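Local coordinates for protein tryptophan--tRNA ligase (Pyrococcus horikoshii, PDB 3JXE) that catalyses the ATP-dependent attachment of L-tryptophan to its cognate tRNA, releasing AMP and diphosphate, at residues F75-R80 with A200-E205; V106-Q111 with D148-F153; V244-S249 with P259-Y264. All blocks are in the same frame, centred on the assembly; numbering follows the deposited sequence.

Contact 1: F75-R80 with A200-E205. With TYM (tryptophanyl-5'AMP), chain E.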
loop_
_atom_site.group_PDB
_atom_site.type_symbol
_atom_site.label_atom_id
_atom_site.label_comp_id
_atom_site.label_asym_id
_atom_site.label_seq_id
_atom_site.Cartn_x
_atom_site.Cartn_y
_atom_site.Cartn_z
ATOM N N PHE B 75 1.123 22.881 9.256
ATOM C CA PHE B 75 0.767 21.713 10.067
ATOM C C PHE B 75 1.969 20.842 10.436
ATOM O O PHE B 75 2.983 20.837 9.733
ATOM C CB PHE B 75 -0.360 20.892 9.417
ATOM C CG PHE B 75 0.081 20.023 8.270
ATOM C CD1 PHE B 75 0.330 18.668 8.466
ATOM C CD2 PHE B 75 0.219 20.546 6.988
ATOM C CE1 PHE B 75 0.722 17.849 7.409
ATOM C CE2 PHE B 75 0.612 19.734 5.927
ATOM C CZ PHE B 75 0.862 18.383 6.138
ATOM N N LEU B 76 1.842 20.111 11.542
ATOM C CA LEU B 76 2.924 19.276 12.058
ATOM C C LEU B 76 2.709 17.795 11.772
ATOM O O LEU B 76 1.577 17.304 11.784
ATOM C CB LEU B 76 3.094 19.488 13.565
ATOM C CG LEU B 76 3.656 20.825 14.055
ATOM C CD1 LEU B 76 3.308 21.016 15.516
ATOM C CD2 LEU B 76 5.164 20.909 13.847
ATOM N N TYR B 77 3.808 17.094 11.520
ATOM C CA TYR B 77 3.785 15.652 11.303
ATOM C C TYR B 77 5.044 15.000 11.858
ATOM O O TYR B 77 6.157 15.426 11.563
ATOM C CB TYR B 77 3.587 15.324 9.815
ATOM C CG TYR B 77 4.065 13.952 9.368
ATOM C CD1 TYR B 77 3.560 12.783 9.943
ATOM C CD2 TYR B 77 5.005 13.826 8.345
ATOM C CE1 TYR B 77 4.001 11.528 9.529
ATOM C CE2 TYR B 77 5.444 12.577 7.918
ATOM C CZ TYR B 77 4.940 11.435 8.514
ATOM O OH TYR B 77 5.374 10.202 8.091
ATOM N N THR B 78 4.842 13.978 12.682
ATOM C CA THR B 78 5.921 13.130 13.175
ATOM C C THR B 78 5.379 11.707 13.320
ATOM O O THR B 78 4.174 11.489 13.189
ATOM C CB THR B 78 6.522 13.662 14.506
ATOM O OG1 THR B 78 7.750 12.980 14.791
ATOM C CG2 THR B 78 5.552 13.479 15.670
ATOM N N GLY B 79 6.260 10.743 13.572
ATOM C CA GLY B 79 5.847 9.346 13.655
ATOM C C GLY B 79 6.694 8.468 14.550
ATOM O O GLY B 79 7.646 8.932 15.183
ATOM N N ARG B 80 6.337 7.188 14.596
ATOM C CA ARG B 80 6.998 6.211 15.453
ATOM C C ARG B 80 6.828 4.799 14.897
ATOM O O ARG B 80 5.722 4.394 14.531
ATOM C CB ARG B 80 6.452 6.311 16.889
ATOM C CG ARG B 80 6.631 5.071 17.767
ATOM C CD ARG B 80 8.082 4.826 18.143
ATOM N NE ARG B 80 8.267 3.485 18.691
ATOM C CZ ARG B 80 9.447 2.904 18.886
ATOM N NH1 ARG B 80 10.566 3.536 18.564
ATOM N NH2 ARG B 80 9.505 1.681 19.391
ATOM N N ALA B 200 3.650 10.116 2.476
ATOM C CA ALA B 200 2.222 10.416 2.303
ATOM C C ALA B 200 1.597 11.428 3.287
ATOM O O ALA B 200 0.863 12.315 2.850
ATOM C CB ALA B 200 1.398 9.122 2.258
ATOM N N PRO B 201 1.872 11.301 4.604
ATOM C CA PRO B 201 1.260 12.240 5.549
ATOM C C PRO B 201 1.610 13.721 5.356
ATOM O O PRO B 201 0.989 14.577 5.988
ATOM C CB PRO B 201 1.768 11.748 6.908
ATOM C CG PRO B 201 2.112 10.324 6.687
ATOM C CD PRO B 201 2.691 10.304 5.318
ATOM N N THR B 202 2.581 14.022 4.494
ATOM C CA THR B 202 2.894 15.417 4.157
ATOM C C THR B 202 1.831 16.022 3.237
ATOM O O THR B 202 1.794 17.237 3.034
ATOM C CB THR B 202 4.288 15.574 3.504
ATOM O OG1 THR B 202 4.364 14.771 2.321
ATOM C CG2 THR B 202 5.391 15.167 4.467
ATOM N N PHE B 203 0.970 15.168 2.689
ATOM C CA PHE B 203 -0.108 15.605 1.809
ATOM C C PHE B 203 -1.467 15.557 2.513
ATOM O O PHE B 203 -2.507 15.436 1.858
ATOM C CB PHE B 203 -0.147 14.757 0.529
ATOM C CG PHE B 203 1.205 14.501 -0.085
ATOM C CD1 PHE B 203 2.057 15.556 -0.412
ATOM C CD2 PHE B 203 1.618 13.200 -0.357
ATOM C CE1 PHE B 203 3.305 15.317 -0.983
ATOM C CE2 PHE B 203 2.861 12.950 -0.931
ATOM C CZ PHE B 203 3.707 14.011 -1.244
ATOM N N PHE B 204 -1.456 15.651 3.843
ATOM C CA PHE B 204 -2.697 15.683 4.620
ATOM C C PHE B 204 -3.447 16.995 4.420
ATOM O O PHE B 204 -4.679 17.027 4.441
ATOM C CB PHE B 204 -2.428 15.450 6.110
ATOM C CG PHE B 204 -2.737 14.051 6.581
ATOM C CD1 PHE B 204 -1.756 13.280 7.197
ATOM C CD2 PHE B 204 -4.011 13.508 6.420
ATOM C CE1 PHE B 204 -2.033 11.987 7.641
ATOM C CE2 PHE B 204 -4.297 12.216 6.857
ATOM C CZ PHE B 204 -3.307 11.454 7.470
ATOM N N GLU B 205 -2.691 18.074 4.231
ATOM C CA GLU B 205 -3.259 19.397 3.988
ATOM C C GLU B 205 -2.524 20.117 2.857
ATOM O O GLU B 205 -1.398 19.753 2.507
ATOM C CB GLU B 205 -3.217 20.241 5.267
ATOM C CG GLU B 205 -4.233 19.833 6.330
ATOM C CD GLU B 205 -4.036 20.564 7.648
ATOM O OE1 GLU B 205 -3.706 21.772 7.626
ATOM O OE2 GLU B 205 -4.216 19.928 8.711
HETATM P P TYM E . 11.631 5.405 15.099
HETATM O O1P TYM E . 10.446 4.701 15.638
HETATM O O2P TYM E . 12.892 4.661 14.890
HETATM O "O5'" TYM E . 11.968 6.660 16.050
HETATM C "C5'" TYM E . 10.934 7.592 16.390
HETATM C "C4'" TYM E . 11.498 9.008 16.563
HETATM O "O4'" TYM E . 12.633 8.970 17.473
HETATM C "C1'" TYM E . 13.785 9.565 16.808
HETATM N N9 TYM E . 14.968 8.854 17.387
HETATM C C4 TYM E . 15.867 9.389 18.212
HETATM N N3 TYM E . 16.029 10.619 18.736
HETATM C C2 TYM E . 17.045 10.889 19.548
HETATM N N1 TYM E . 17.934 9.962 19.872
HETATM C C6 TYM E . 17.832 8.711 19.387
HETATM N N6 TYM E . 18.732 7.792 19.724
HETATM C C5 TYM E . 16.779 8.396 18.532
HETATM N N7 TYM E . 16.401 7.291 17.897
HETATM C C8 TYM E . 15.295 7.571 17.204
HETATM C "C2'" TYM E . 13.520 9.358 15.318
HETATM O "O2'" TYM E . 14.168 10.376 14.559
HETATM C "C3'" TYM E . 12.012 9.562 15.234
HETATM O "O3'" TYM E . 11.710 10.967 15.186
HETATM N NH3 TYM E . 10.096 5.067 10.402
HETATM C CA TYM E . 10.033 5.939 11.582
HETATM C CB TYM E . 8.571 6.214 11.940
HETATM C CG TYM E . 8.042 7.524 11.279
HETATM C CD2 TYM E . 8.473 8.829 11.490
HETATM C CE2 TYM E . 7.704 9.674 10.679
HETATM C CE3 TYM E . 9.461 9.369 12.311
HETATM C CD1 TYM E . 7.044 7.609 10.370
HETATM N NE1 TYM E . 6.827 8.947 9.991
HETATM C CZ2 TYM E . 7.926 11.046 10.697
HETATM C CZ3 TYM E . 9.683 10.747 12.321
HETATM C CH2 TYM E . 8.915 11.586 11.515
HETATM C C TYM E . 10.719 5.260 12.773
HETATM O O TYM E . 10.792 4.031 12.835
HETATM O OPP TYM E . 11.215 6.134 13.710
#

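Contact 2: V106-Q111 with D148-F153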
loop_
_atom_site.group_PDB
_atom_site.type_symbol
_atom_site.label_atom_id
_atom_site.label_comp_id
_atom_site.label_asym_id
_atom_site.label_seq_id
_atom_site.Cartn_x
_atom_site.Cartn_y
_atom_site.Cartn_z
ATOM N N VAL B 106 -1.519 24.545 15.731
ATOM C CA VAL B 106 -1.722 23.890 14.436
ATOM C C VAL B 106 -2.106 22.418 14.594
ATOM O O VAL B 106 -1.988 21.849 15.684
ATOM C CB VAL B 106 -0.472 24.017 13.520
ATOM C CG1 VAL B 106 -0.213 25.472 13.160
ATOM C CG2 VAL B 106 0.758 23.399 14.177
ATOM N N ASN B 107 -2.569 21.814 13.501
ATOM C CA ASN B 107 -2.900 20.390 13.475
ATOM C C ASN B 107 -1.660 19.499 13.561
ATOM O O ASN B 107 -0.563 19.907 13.166
ATOM C CB ASN B 107 -3.704 20.050 12.219
ATOM C CG ASN B 107 -5.087 20.671 12.225
ATOM O OD1 ASN B 107 -5.857 20.507 13.177
ATOM N ND2 ASN B 107 -5.412 21.383 11.153
ATOM N N LEU B 108 -1.843 18.287 14.078
ATOM C CA LEU B 108 -0.742 17.346 14.240
ATOM C C LEU B 108 -1.146 15.956 13.781
ATOM O O LEU B 108 -2.158 15.418 14.227
ATOM C CB LEU B 108 -0.300 17.285 15.702
ATOM C CG LEU B 108 1.169 17.027 16.064
ATOM C CD1 LEU B 108 1.239 16.554 17.500
ATOM C CD2 LEU B 108 1.881 16.025 15.154
ATOM N N TYR B 109 -0.344 15.379 12.891
ATOM C CA TYR B 109 -0.571 14.017 12.422
ATOM C C TYR B 109 0.556 13.102 12.883
ATOM O O TYR B 109 1.730 13.359 12.608
ATOM C CB TYR B 109 -0.725 13.988 10.900
ATOM C CG TYR B 109 -1.844 14.870 10.396
ATOM C CD1 TYR B 109 -1.607 16.203 10.061
ATOM C CD2 TYR B 109 -3.142 14.377 10.268
ATOM C CE1 TYR B 109 -2.630 17.022 9.606
ATOM C CE2 TYR B 109 -4.175 15.188 9.809
ATOM C CZ TYR B 109 -3.910 16.510 9.482
ATOM O OH TYR B 109 -4.923 17.323 9.028
ATOM N N ILE B 110 0.190 12.047 13.607
ATOM C CA ILE B 110 1.169 11.106 14.136
ATOM C C ILE B 110 0.990 9.739 13.488
ATOM O O ILE B 110 -0.042 9.085 13.661
ATOM C CB ILE B 110 1.122 11.021 15.682
ATOM C CG1 ILE B 110 1.511 12.373 16.293
ATOM C CG2 ILE B 110 2.059 9.925 16.191
ATOM C CD1 ILE B 110 1.112 12.557 17.745
ATOM N N GLN B 111 2.004 9.329 12.730
ATOM C CA GLN B 111 1.973 8.064 12.009
ATOM C C GLN B 111 2.653 6.962 12.807
ATOM O O GLN B 111 3.808 7.096 13.211
ATOM C CB GLN B 111 2.634 8.208 10.637
ATOM C CG GLN B 111 2.525 6.962 9.763
ATOM C CD GLN B 111 3.318 7.072 8.479
ATOM O OE1 GLN B 111 4.438 7.594 8.465
ATOM N NE2 GLN B 111 2.745 6.571 7.390
ATOM N N ASP B 148 -8.119 17.872 19.980
ATOM C CA ASP B 148 -8.957 18.215 18.835
ATOM C C ASP B 148 -8.147 18.643 17.612
ATOM O O ASP B 148 -8.687 18.767 16.509
ATOM C CB ASP B 148 -9.960 19.303 19.226
ATOM C CG ASP B 148 -11.003 18.807 20.219
ATOM O OD1 ASP B 148 -11.441 17.635 20.109
ATOM O OD2 ASP B 148 -11.388 19.598 21.110
ATOM N N LYS B 149 -6.851 18.865 17.814
ATOM C CA LYS B 149 -5.951 19.222 16.722
ATOM C C LYS B 149 -4.815 18.207 16.554
ATOM O O LYS B 149 -3.717 18.557 16.112
ATOM C CB LYS B 149 -5.409 20.643 16.913
ATOM C CG LYS B 149 -6.449 21.731 16.656
ATOM C CD LYS B 149 -5.819 23.110 16.488
ATOM C CE LYS B 149 -5.456 23.737 17.828
ATOM N NZ LYS B 149 -5.167 25.191 17.690
ATOM N N THR B 150 -5.093 16.949 16.897
ATOM C CA THR B 150 -4.119 15.867 16.758
ATOM C C THR B 150 -4.790 14.578 16.286
ATOM O O THR B 150 -5.828 14.176 16.812
ATOM C CB THR B 150 -3.333 15.612 18.075
ATOM O OG1 THR B 150 -2.774 16.844 18.554
ATOM C CG2 THR B 150 -2.203 14.611 17.857
ATOM N N PHE B 151 -4.187 13.945 15.283
ATOM C CA PHE B 151 -4.658 12.667 14.764
ATOM C C PHE B 151 -3.542 11.628 14.826
ATOM O O PHE B 151 -2.498 11.779 14.188
ATOM C CB PHE B 151 -5.182 12.831 13.332
ATOM C CG PHE B 151 -5.700 11.556 12.706
ATOM C CD1 PHE B 151 -5.355 11.224 11.402
ATOM C CD2 PHE B 151 -6.536 10.697 13.413
ATOM C CE1 PHE B 151 -5.834 10.057 10.809
ATOM C CE2 PHE B 151 -7.018 9.526 12.832
ATOM C CZ PHE B 151 -6.668 9.207 11.527
ATOM N N ILE B 152 -3.771 10.587 15.619
ATOM C CA ILE B 152 -2.837 9.474 15.731
ATOM C C ILE B 152 -3.440 8.266 15.026
ATOM O O ILE B 152 -4.514 7.789 15.397
ATOM C CB ILE B 152 -2.510 9.135 17.208
ATOM C CG1 ILE B 152 -1.931 10.363 17.924
ATOM C CG2 ILE B 152 -1.538 7.960 17.281
ATOM C CD1 ILE B 152 -1.827 10.224 19.436
ATOM N N PHE B 153 -2.745 7.786 13.999
ATOM C CA PHE B 153 -3.239 6.678 13.190
ATOM C C PHE B 153 -2.206 5.572 13.010
ATOM O O PHE B 153 -1.003 5.780 13.197
ATOM C CB PHE B 153 -3.733 7.179 11.829
ATOM C CG PHE B 153 -2.645 7.725 10.947
ATOM C CD1 PHE B 153 -2.081 6.934 9.952
ATOM C CD2 PHE B 153 -2.192 9.032 11.103
ATOM C CE1 PHE B 153 -1.078 7.432 9.134
ATOM C CE2 PHE B 153 -1.188 9.539 10.288
ATOM C CZ PHE B 153 -0.632 8.740 9.299
#

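Contact 3: V244-S249 with P259-Y264. With TYM (tryptophanyl-5'AMP), chain E.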
loop_
_atom_site.group_PDB
_atom_site.type_symbol
_atom_site.label_atom_id
_atom_site.label_comp_id
_atom_site.label_asym_id
_atom_site.label_seq_id
_atom_site.Cartn_x
_atom_site.Cartn_y
_atom_site.Cartn_z
ATOM N N VAL B 244 20.340 10.944 21.020
ATOM C CA VAL B 244 20.640 10.709 22.425
ATOM C C VAL B 244 21.570 9.499 22.493
ATOM O O VAL B 244 21.206 8.413 22.035
ATOM C CB VAL B 244 19.361 10.448 23.251
ATOM C CG1 VAL B 244 19.687 10.359 24.737
ATOM C CG2 VAL B 244 18.333 11.535 23.005
ATOM N N PRO B 245 22.783 9.685 23.047
ATOM C CA PRO B 245 23.751 8.589 23.115
ATOM C C PRO B 245 23.381 7.556 24.178
ATOM O O PRO B 245 22.633 7.869 25.107
ATOM C CB PRO B 245 25.053 9.299 23.491
ATOM C CG PRO B 245 24.619 10.504 24.244
ATOM C CD PRO B 245 23.313 10.929 23.639
ATOM N N SER B 246 23.894 6.337 24.032
ATOM C CA SER B 246 23.692 5.296 25.036
ATOM C C SER B 246 24.597 5.547 26.241
ATOM O O SER B 246 25.523 6.359 26.168
ATOM C CB SER B 246 23.940 3.907 24.440
ATOM O OG SER B 246 25.315 3.689 24.173
ATOM N N LEU B 247 24.320 4.852 27.344
ATOM C CA LEU B 247 25.074 5.010 28.590
ATOM C C LEU B 247 26.578 4.797 28.427
ATOM O O LEU B 247 27.372 5.691 28.735
ATOM C CB LEU B 247 24.534 4.065 29.668
ATOM C CG LEU B 247 23.327 4.524 30.487
ATOM C CD1 LEU B 247 22.656 3.334 31.157
ATOM C CD2 LEU B 247 23.726 5.578 31.519
ATOM N N THR B 248 26.959 3.620 27.938
ATOM C CA THR B 248 28.369 3.246 27.844
ATOM C C THR B 248 29.060 3.887 26.641
ATOM O O THR B 248 30.037 4.623 26.801
ATOM C CB THR B 248 28.558 1.708 27.792
ATOM O OG1 THR B 248 27.860 1.175 26.660
ATOM C CG2 THR B 248 28.034 1.049 29.070
ATOM N N SER B 249 28.537 3.615 25.449
ATOM C CA SER B 249 29.181 4.015 24.197
ATOM C C SER B 249 28.941 5.480 23.819
ATOM O O SER B 249 27.929 6.078 24.196
ATOM C CB SER B 249 28.740 3.089 23.058
ATOM O OG SER B 249 29.476 3.342 21.874
ATOM N N PRO B 259 19.331 -3.021 25.364
ATOM C CA PRO B 259 18.426 -2.531 26.408
ATOM C C PRO B 259 19.132 -2.080 27.690
ATOM O O PRO B 259 18.601 -1.237 28.417
ATOM C CB PRO B 259 17.529 -3.742 26.695
ATOM C CG PRO B 259 18.310 -4.917 26.238
ATOM C CD PRO B 259 19.088 -4.442 25.057
ATOM N N GLU B 260 20.315 -2.632 27.953
ATOM C CA GLU B 260 21.057 -2.329 29.176
ATOM C C GLU B 260 21.659 -0.920 29.168
ATOM O O GLU B 260 22.008 -0.385 30.222
ATOM C CB GLU B 260 22.144 -3.381 29.417
ATOM C CG GLU B 260 22.488 -3.585 30.894
ATOM C CD GLU B 260 23.489 -4.711 31.137
ATOM O OE1 GLU B 260 23.924 -5.366 30.158
ATOM O OE2 GLU B 260 23.846 -4.938 32.320
ATOM N N THR B 261 21.770 -0.325 27.982
ATOM C CA THR B 261 22.303 1.033 27.836
ATOM C C THR B 261 21.219 2.035 27.424
ATOM O O THR B 261 21.513 3.186 27.084
ATOM C CB THR B 261 23.474 1.085 26.827
ATOM O OG1 THR B 261 23.057 0.536 25.569
ATOM C CG2 THR B 261 24.676 0.308 27.352
ATOM N N ALA B 262 19.967 1.588 27.468
ATOM C CA ALA B 262 18.829 2.419 27.095
ATOM C C ALA B 262 17.875 2.627 28.267
ATOM O O ALA B 262 17.582 1.694 29.017
ATOM C CB ALA B 262 18.092 1.800 25.917
ATOM N N ILE B 263 17.398 3.860 28.419
ATOM C CA ILE B 263 16.370 4.170 29.404
ATOM C C ILE B 263 15.009 4.178 28.718
ATOM O O ILE B 263 14.665 5.122 28.001
ATOM C CB ILE B 263 16.618 5.530 30.120
ATOM C CG1 ILE B 263 18.035 5.603 30.711
ATOM C CG2 ILE B 263 15.553 5.785 31.186
ATOM C CD1 ILE B 263 18.359 4.568 31.792
ATOM N N TYR B 264 14.248 3.110 28.933
ATOM C CA TYR B 264 12.906 2.993 28.380
ATOM C C TYR B 264 11.923 3.856 29.158
ATOM O O TYR B 264 12.073 4.046 30.367
ATOM C CB TYR B 264 12.450 1.534 28.389
ATOM C CG TYR B 264 13.252 0.640 27.474
ATOM C CD1 TYR B 264 14.337 -0.092 27.957
ATOM C CD2 TYR B 264 12.929 0.526 26.124
ATOM C CE1 TYR B 264 15.079 -0.917 27.117
ATOM C CE2 TYR B 264 13.663 -0.295 25.276
ATOM C CZ TYR B 264 14.736 -1.012 25.778
ATOM O OH TYR B 264 15.460 -1.823 24.937
HETATM P P TYM E . 11.631 5.405 15.099
HETATM O O1P TYM E . 10.446 4.701 15.638
HETATM O O2P TYM E . 12.892 4.661 14.890
HETATM O "O5'" TYM E . 11.968 6.660 16.050
HETATM C "C5'" TYM E . 10.934 7.592 16.390
HETATM C "C4'" TYM E . 11.498 9.008 16.563
HETATM O "O4'" TYM E . 12.633 8.970 17.473
HETATM C "C1'" TYM E . 13.785 9.565 16.808
HETATM N N9 TYM E . 14.968 8.854 17.387
HETATM C C4 TYM E . 15.867 9.389 18.212
HETATM N N3 TYM E . 16.029 10.619 18.736
HETATM C C2 TYM E . 17.045 10.889 19.548
HETATM N N1 TYM E . 17.934 9.962 19.872
HETATM C C6 TYM E . 17.832 8.711 19.387
HETATM N N6 TYM E . 18.732 7.792 19.724
HETATM C C5 TYM E . 16.779 8.396 18.532
HETATM N N7 TYM E . 16.401 7.291 17.897
HETATM C C8 TYM E . 15.295 7.571 17.204
HETATM C "C2'" TYM E . 13.520 9.358 15.318
HETATM O "O2'" TYM E . 14.168 10.376 14.559
HETATM C "C3'" TYM E . 12.012 9.562 15.234
HETATM O "O3'" TYM E . 11.710 10.967 15.186
HETATM N NH3 TYM E . 10.096 5.067 10.402
HETATM C CA TYM E . 10.033 5.939 11.582
HETATM C CB TYM E . 8.571 6.214 11.940
HETATM C CG TYM E . 8.042 7.524 11.279
HETATM C CD2 TYM E . 8.473 8.829 11.490
HETATM C CE2 TYM E . 7.704 9.674 10.679
HETATM C CE3 TYM E . 9.461 9.369 12.311
HETATM C CD1 TYM E . 7.044 7.609 10.370
HETATM N NE1 TYM E . 6.827 8.947 9.991
HETATM C CZ2 TYM E . 7.926 11.046 10.697
HETATM C CZ3 TYM E . 9.683 10.747 12.321
HETATM C CH2 TYM E . 8.915 11.586 11.515
HETATM C C TYM E . 10.719 5.260 12.773
HETATM O O TYM E . 10.792 4.031 12.835
HETATM O OPP TYM E . 11.215 6.134 13.710
#

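Contact 1: F75-R80 with A200-E205
F75 and Y77 of strand 75-80 reach loop 200-205 through different first torsions: CG of F75 sits between the backbone N and the carbonyl carbon (chi1 77°), whereas CG of Y77 is anti to the N. The F75 ring presents its edge to two backbone carbonyls, with CZ 3.4 Å from T202 O and CE1 3.6 Å from P201 O, both near the ring plane. E205 runs alongside this ring in the opposite sense, CB 3.9 Å from F75 CD2, and its OE2 is hydrogen-bonded to Y109 OH. Over one face of the Y77 ring lies P201 CB, 3.5 Å from the ring centroid, a CH-pi contact offset toward the rim. At the far end of Y77, OH accepts the indole N-H of tryptophanyl-5'AMP, NE1 to OH 2.7 Å at 162°. The hydroxyl's single proton is probably shared by two further bonds, to Q111 OE1 and Q198 O, and the three partners would hold OH in the tryptophan pocket. Strand 75-80 runs in the parallel core of the Rossmann fold between strands 209-214 and 108-112. F75 and Y77 touch C209 of the former, and loop 200-205, entered from helix 189-199, sets F204 against M164 of helix 160-171.

Contact 2: V106-Q111 with D148-F153
I110, K149 and F153 bury the most surface where strands 108-111 and 150-153 run parallel, their axes 12° apart. The I110 and I152 side chains run alongside one another in the same direction. CG1 of I110 is anti to the carbonyl carbon (chi1 -64°), and an extended chi2 (162°) carries CD1 to 3.8 Å from I152 CG1 and close to T150 CG2. Helices cover this mainly aliphatic face: I110 packs on F94 of helix 88-104 and I140 of helix 126-141, and I152 on I137 and I141 of the latter, while T150 OG1 bonds Q101 NE2.

F153 belongs to the other face. Its ring receives Q111 CA over one face, offset toward the rim, a CH-pi contact of 4.1 Å to the centroid, while Q111 CB approaches F153 CZ at 3.6 Å. F158 meets both F153 and F151 edge-to-face. Beyond its bond to Y77, the pocket residue Q111 engages N155 OD1 and I197 O through NE2.

K149 opens the pairing at the other end. Its CG lies 3.7 Å from N107 OD1, the two side chains crossing at about a right angle, and its O takes only a weak bond from L108 N. Regular pairing follows: F151 N donates to L108 O at 2.7 Å, I110 N to F151 O at 2.8 Å and F153 N to I110 O at 3.0 Å. Backbone bonds thus set the register of these Rossmann strands, apolar side chains pack one face against the helices, and aromatic rings with the tethered Q111 amide make up the other.

Contact 3: V244-S249 with P259-Y264
The flat group that joins L247 to T261 is the T261 carbonyl: L247 N donates to its O at 3.3 Å and 164°, lying in the carbonyl plane on a lone pair. A second flat group, the Y264 ring, has P259 CB at its edge, in plane. The third is the adenine of tryptophanyl-5'AMP, whose N1 accepts V244 N at 2.8 Å; V244 CG2 approaches N1 at 3.5 Å. The T261 side chain lies between S246 and T248: its CB faces S246 CB at 3.7 Å, and it crosses the T248 side chain at about a right angle, T261 CG2 lying 3.4 Å from T248 OG1. L247 CD1 rests 3.9 Å from E260 O. T261 OG1, between the backbone N and the carbonyl carbon (chi1 55°), bonds K258 O. An alanine here would probably leave K258 O without its hydroxyl partner and open a gap beside T248. Along the chain the KMSKS region, K253 to S257, lies between the two segments, and V244 pairs with M254 through the backbone. One backbone hydrogen bond and the packing of T261 with S246, L247 and T248 thus close the loop carrying this class I signature, while V244 N and, weakly, V244 O contribute to adenine binding.

Contacts 1 and 2 are buried and share one mixed sheet, in its parallel part, since strands 75-80 and 108-112 are neighbours there; their centres lie about 8 Å apart, and contact 2 is nested along the chain inside the loop that contact 1 closes. Contact 3 is only partly buried, joins two loop segments and sits on the opposite side of the chain's centre, its centre about 29 Å from those of contacts 1 and 2. Contact 2 is a hydrogen-bonded strand pair, contact 1 sets aromatic side chains against a loop, and contact 3 relies on one backbone bond plus packing of T261 with S246, L247 and T248. Contacts 1 and 3 touch opposite ends of tryptophanyl-5'AMP, the indole and the adenine.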